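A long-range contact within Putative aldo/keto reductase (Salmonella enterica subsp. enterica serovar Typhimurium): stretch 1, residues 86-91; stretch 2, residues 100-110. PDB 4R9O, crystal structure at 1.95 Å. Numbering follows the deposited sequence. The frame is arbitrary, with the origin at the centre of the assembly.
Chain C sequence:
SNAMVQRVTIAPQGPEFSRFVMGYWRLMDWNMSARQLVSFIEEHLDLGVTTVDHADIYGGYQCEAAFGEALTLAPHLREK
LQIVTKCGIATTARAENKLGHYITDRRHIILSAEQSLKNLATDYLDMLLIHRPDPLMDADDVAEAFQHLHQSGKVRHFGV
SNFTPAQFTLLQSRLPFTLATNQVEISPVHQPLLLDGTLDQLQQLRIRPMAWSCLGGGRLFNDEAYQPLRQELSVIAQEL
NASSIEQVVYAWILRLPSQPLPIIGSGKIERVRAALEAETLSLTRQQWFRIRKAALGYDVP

Stretch 1 86-91: KCGIAT
Stretch 2 (100-110) GHYITDRRHII

Residues 86-91 and 100-110 of a putative aldo/keto reductase meet in a two-bridge antiparallel β ladder, followed beyond a short loop by the first turn of a helix that also packs against stretch 1; the contact buries 443 Å² counted over both sides. Ala90 (80 Å²) and Gly88 (72 Å²) are covered most, followed by Cys87 (55 Å²), and all three are buried. Lys86 and Cys87 end an extended strand (phi/psi -144/160 and -149/168), Gly88 breaks it at 130/-23, and Ile89 and Ala90 resume as strand at -102/141 and -120/118. In the partner, His101 (-161/-168) and Tyr102 (-117/145) form the strand, Ile103 and Thr104 (-136/112 and -127/24) lead out of it, and Asp105 occupies the N-cap position of the helix that begins at Arg106, without a capping bond from its side chain. The helix is helical in phi/psi throughout, near -60/-45, and Ile109 N bonds to Asp105 O at 3.1 Å.

In register, Ile89 faces Tyr102 as a non-hydrogen-bonded pair, CA to CA 4.6 Å, and Ala90 faces His101 as a hydrogen-bonded pair, CA to CA 5.2 Å. Beyond the ladder, Gly88 CA lies 5.0 Å from Ile103 CA, and Cys87 CA lies 6.6 Å from Ile109 CA.

All three hydrogen bonds across the contact are between backbone atoms. Ala90 N donates to His101 O (2.8 Å, 165°) and His101 N to Ala90 O (3.0 Å, 162°), the reciprocal bonds of the hydrogen-bonded pair. Ile103 N donates to Gly88 O (2.9 Å, 159°); this bond and Ala90 N to His101 O flank the Ile89-Tyr102 pair. Tyr102 CA and Gly100 CA add CA-H...O contacts to acceptors already in use, Gly88 O and Ala90 O respectively, each at 3.2 Å; Gly88 CA approaches Ile103 O at the ladder's end (3.3 Å), the straightest of the three at 162°.

Ala90 and His101 share one face of the sheet, Ile89 and Tyr102 the other. His101 (chi1 64°, p; chi2 -75°) lays its imidazole face over Ala90, whose CB sits 3.8 Å from the ring centroid and 18° off the normal, a CH-pi contact. The single methyl fits between the ring (Ala90 CB to His101 CE1 3.6 Å) and Ile103 CD1, 3.8 Å from Ala90 CB, with Ile103 in the m,t rotamer. On the other face, Ile89 (m,t) brings CG1 to 4.1 Å from Tyr102 CE1, at the edge of a phenol ring set by chi1 -59° (m) and chi2 -49°.

At the helix end, the positive phi of Gly88 would jam a CB against the carbonyl O of Cys87, so glycine suits this turn; its bare CA lies 4.3 Å from Thr104 CG2 (Thr104 chi1 53°, p). His108 (chi1 177°, t; chi2 79°) points its CB toward stretch 1, and Gly88 N lies at the edge of its ring, near the plane, 4.4 Å from His108 NE2. The CA-to-CB bond of Cys87 points toward stretch 2, and with chi1 68° (p) Cys87 SG reaches 4.1 Å from both Ile109 CA and Ile109 CG2, a buried apolar contact with Ile109 in the m,t rotamer.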

# COMPACT_ATOMS: atom_id res chain seq x y z
N LYS C 86 -13.30 27.88 13.43
CA LYS C 86 -12.75 26.61 13.90
C LYS C 86 -11.63 26.81 14.90
O LYS C 86 -11.01 27.87 14.95
CB LYS C 86 -12.20 25.76 12.74
CG LYS C 86 -12.95 25.83 11.44
CD LYS C 86 -12.29 24.90 10.43
CE LYS C 86 -12.85 25.09 9.03
NZ LYS C 86 -12.51 26.43 8.47
N CYS C 87 -11.35 25.75 15.67
CA CYS C 87 -10.20 25.69 16.55
C CYS C 87 -9.74 24.24 16.67
O CYS C 87 -10.46 23.33 16.25
CB CYS C 87 -10.52 26.27 17.93
SG CYS C 87 -11.68 25.30 18.91
N GLY C 88 -8.55 24.02 17.23
CA GLY C 88 -8.03 22.67 17.40
C GLY C 88 -6.61 22.50 16.89
O GLY C 88 -5.89 21.60 17.34
N ILE C 89 -6.19 23.36 15.98
CA ILE C 89 -4.82 23.27 15.48
C ILE C 89 -3.92 24.34 16.12
O ILE C 89 -4.35 25.46 16.38
CB ILE C 89 -4.79 23.39 13.95
CG1 ILE C 89 -5.67 22.30 13.32
CG2 ILE C 89 -3.36 23.29 13.42
CD1 ILE C 89 -5.79 22.39 11.81
N ALA C 90 -2.68 23.95 16.42
CA ALA C 90 -1.69 24.88 16.94
C ALA C 90 -0.49 24.93 15.98
O ALA C 90 0.16 23.91 15.75
CB ALA C 90 -1.25 24.47 18.33
N THR C 91 -0.23 26.10 15.41
CA THR C 91 0.83 26.23 14.40
C THR C 91 2.02 26.99 14.97
O THR C 91 1.93 27.61 16.03
CB THR C 91 0.34 26.96 13.11
OG1 THR C 91 0.28 28.38 13.32
CG2 THR C 91 -1.04 26.45 12.69
N GLY C 100 4.08 22.13 15.14
CA GLY C 100 2.66 22.05 14.87
C GLY C 100 2.06 20.88 15.64
O GLY C 100 2.67 19.82 15.71
N HIS C 101 0.89 21.08 16.23
CA HIS C 101 0.17 20.01 16.92
C HIS C 101 -1.31 20.37 17.09
O HIS C 101 -1.81 21.33 16.50
CB HIS C 101 0.82 19.70 18.29
CG HIS C 101 0.76 20.83 19.27
ND1 HIS C 101 1.58 21.94 19.18
CD2 HIS C 101 0.02 21.01 20.39
CE1 HIS C 101 1.32 22.76 20.19
NE2 HIS C 101 0.38 22.21 20.93
N TYR C 102 -1.99 19.58 17.91
CA TYR C 102 -3.41 19.77 18.15
C TYR C 102 -3.67 20.10 19.60
O TYR C 102 -2.97 19.60 20.49
CB TYR C 102 -4.20 18.51 17.77
CG TYR C 102 -4.07 18.09 16.34
CD1 TYR C 102 -4.23 19.00 15.30
CD2 TYR C 102 -3.77 16.77 16.02
CE1 TYR C 102 -4.11 18.59 13.98
CE2 TYR C 102 -3.66 16.36 14.72
CZ TYR C 102 -3.83 17.26 13.70
OH TYR C 102 -3.69 16.83 12.40
N ILE C 103 -4.66 20.95 19.85
CA ILE C 103 -5.10 21.25 21.20
C ILE C 103 -6.62 21.24 21.21
O ILE C 103 -7.25 22.10 20.60
CB ILE C 103 -4.58 22.64 21.70
CG1 ILE C 103 -3.06 22.78 21.54
CG2 ILE C 103 -4.99 22.86 23.16
CD1 ILE C 103 -2.54 24.20 21.88
N THR C 104 -7.20 20.26 21.89
CA THR C 104 -8.65 20.16 21.96
C THR C 104 -9.17 20.08 23.39
O THR C 104 -10.27 19.58 23.63
CB THR C 104 -9.18 18.95 21.15
OG1 THR C 104 -8.50 17.75 21.57
CG2 THR C 104 -8.95 19.17 19.66
N ASP C 105 -8.39 20.58 24.34
CA ASP C 105 -8.82 20.65 25.72
C ASP C 105 -9.96 21.67 25.88
O ASP C 105 -10.12 22.58 25.07
CB ASP C 105 -7.64 21.02 26.62
CG ASP C 105 -6.46 20.05 26.47
OD1 ASP C 105 -6.69 18.82 26.50
OD2 ASP C 105 -5.31 20.52 26.28
N ARG C 106 -10.75 21.49 26.94
CA ARG C 106 -11.91 22.32 27.23
C ARG C 106 -11.61 23.83 27.29
O ARG C 106 -12.32 24.64 26.69
CB ARG C 106 -12.54 21.88 28.55
CG ARG C 106 -13.87 22.55 28.88
CD ARG C 106 -14.10 22.58 30.39
NE ARG C 106 -13.30 23.63 31.02
CZ ARG C 106 -13.78 24.81 31.42
NH1 ARG C 106 -15.07 25.10 31.27
NH2 ARG C 106 -12.97 25.70 31.97
N ARG C 107 -10.57 24.22 28.02
CA ARG C 107 -10.34 25.65 28.23
C ARG C 107 -9.80 26.31 26.94
O ARG C 107 -10.17 27.45 26.63
CB ARG C 107 -9.41 25.89 29.42
CG ARG C 107 -9.12 27.38 29.63
CD ARG C 107 -8.32 27.71 30.90
NE ARG C 107 -7.42 28.84 30.67
CZ ARG C 107 -7.41 29.96 31.38
NH1 ARG C 107 -6.55 30.94 31.08
NH2 ARG C 107 -8.26 30.12 32.38
N HIS C 108 -8.98 25.60 26.19
CA HIS C 108 -8.51 26.11 24.90
C HIS C 108 -9.66 26.34 23.90
O HIS C 108 -9.68 27.32 23.16
CB HIS C 108 -7.48 25.16 24.28
CG HIS C 108 -7.02 25.59 22.92
ND1 HIS C 108 -6.08 26.57 22.73
CD2 HIS C 108 -7.38 25.16 21.68
CE1 HIS C 108 -5.88 26.74 21.43
NE2 HIS C 108 -6.65 25.90 20.78
N ILE C 109 -10.61 25.41 23.86
CA ILE C 109 -11.75 25.56 22.97
C ILE C 109 -12.54 26.82 23.36
O ILE C 109 -12.90 27.64 22.52
CB ILE C 109 -12.66 24.31 23.01
CG1 ILE C 109 -11.90 23.10 22.44
CG2 ILE C 109 -13.95 24.58 22.25
CD1 ILE C 109 -12.61 21.72 22.62
N ILE C 110 -12.78 26.97 24.66
CA ILE C 110 -13.52 28.12 25.15
C ILE C 110 -12.76 29.42 24.85
O ILE C 110 -13.34 30.37 24.34
CB ILE C 110 -13.80 28.01 26.66
CG1 ILE C 110 -14.74 26.82 26.92
CG2 ILE C 110 -14.36 29.32 27.21
CD1 ILE C 110 -15.12 26.64 28.36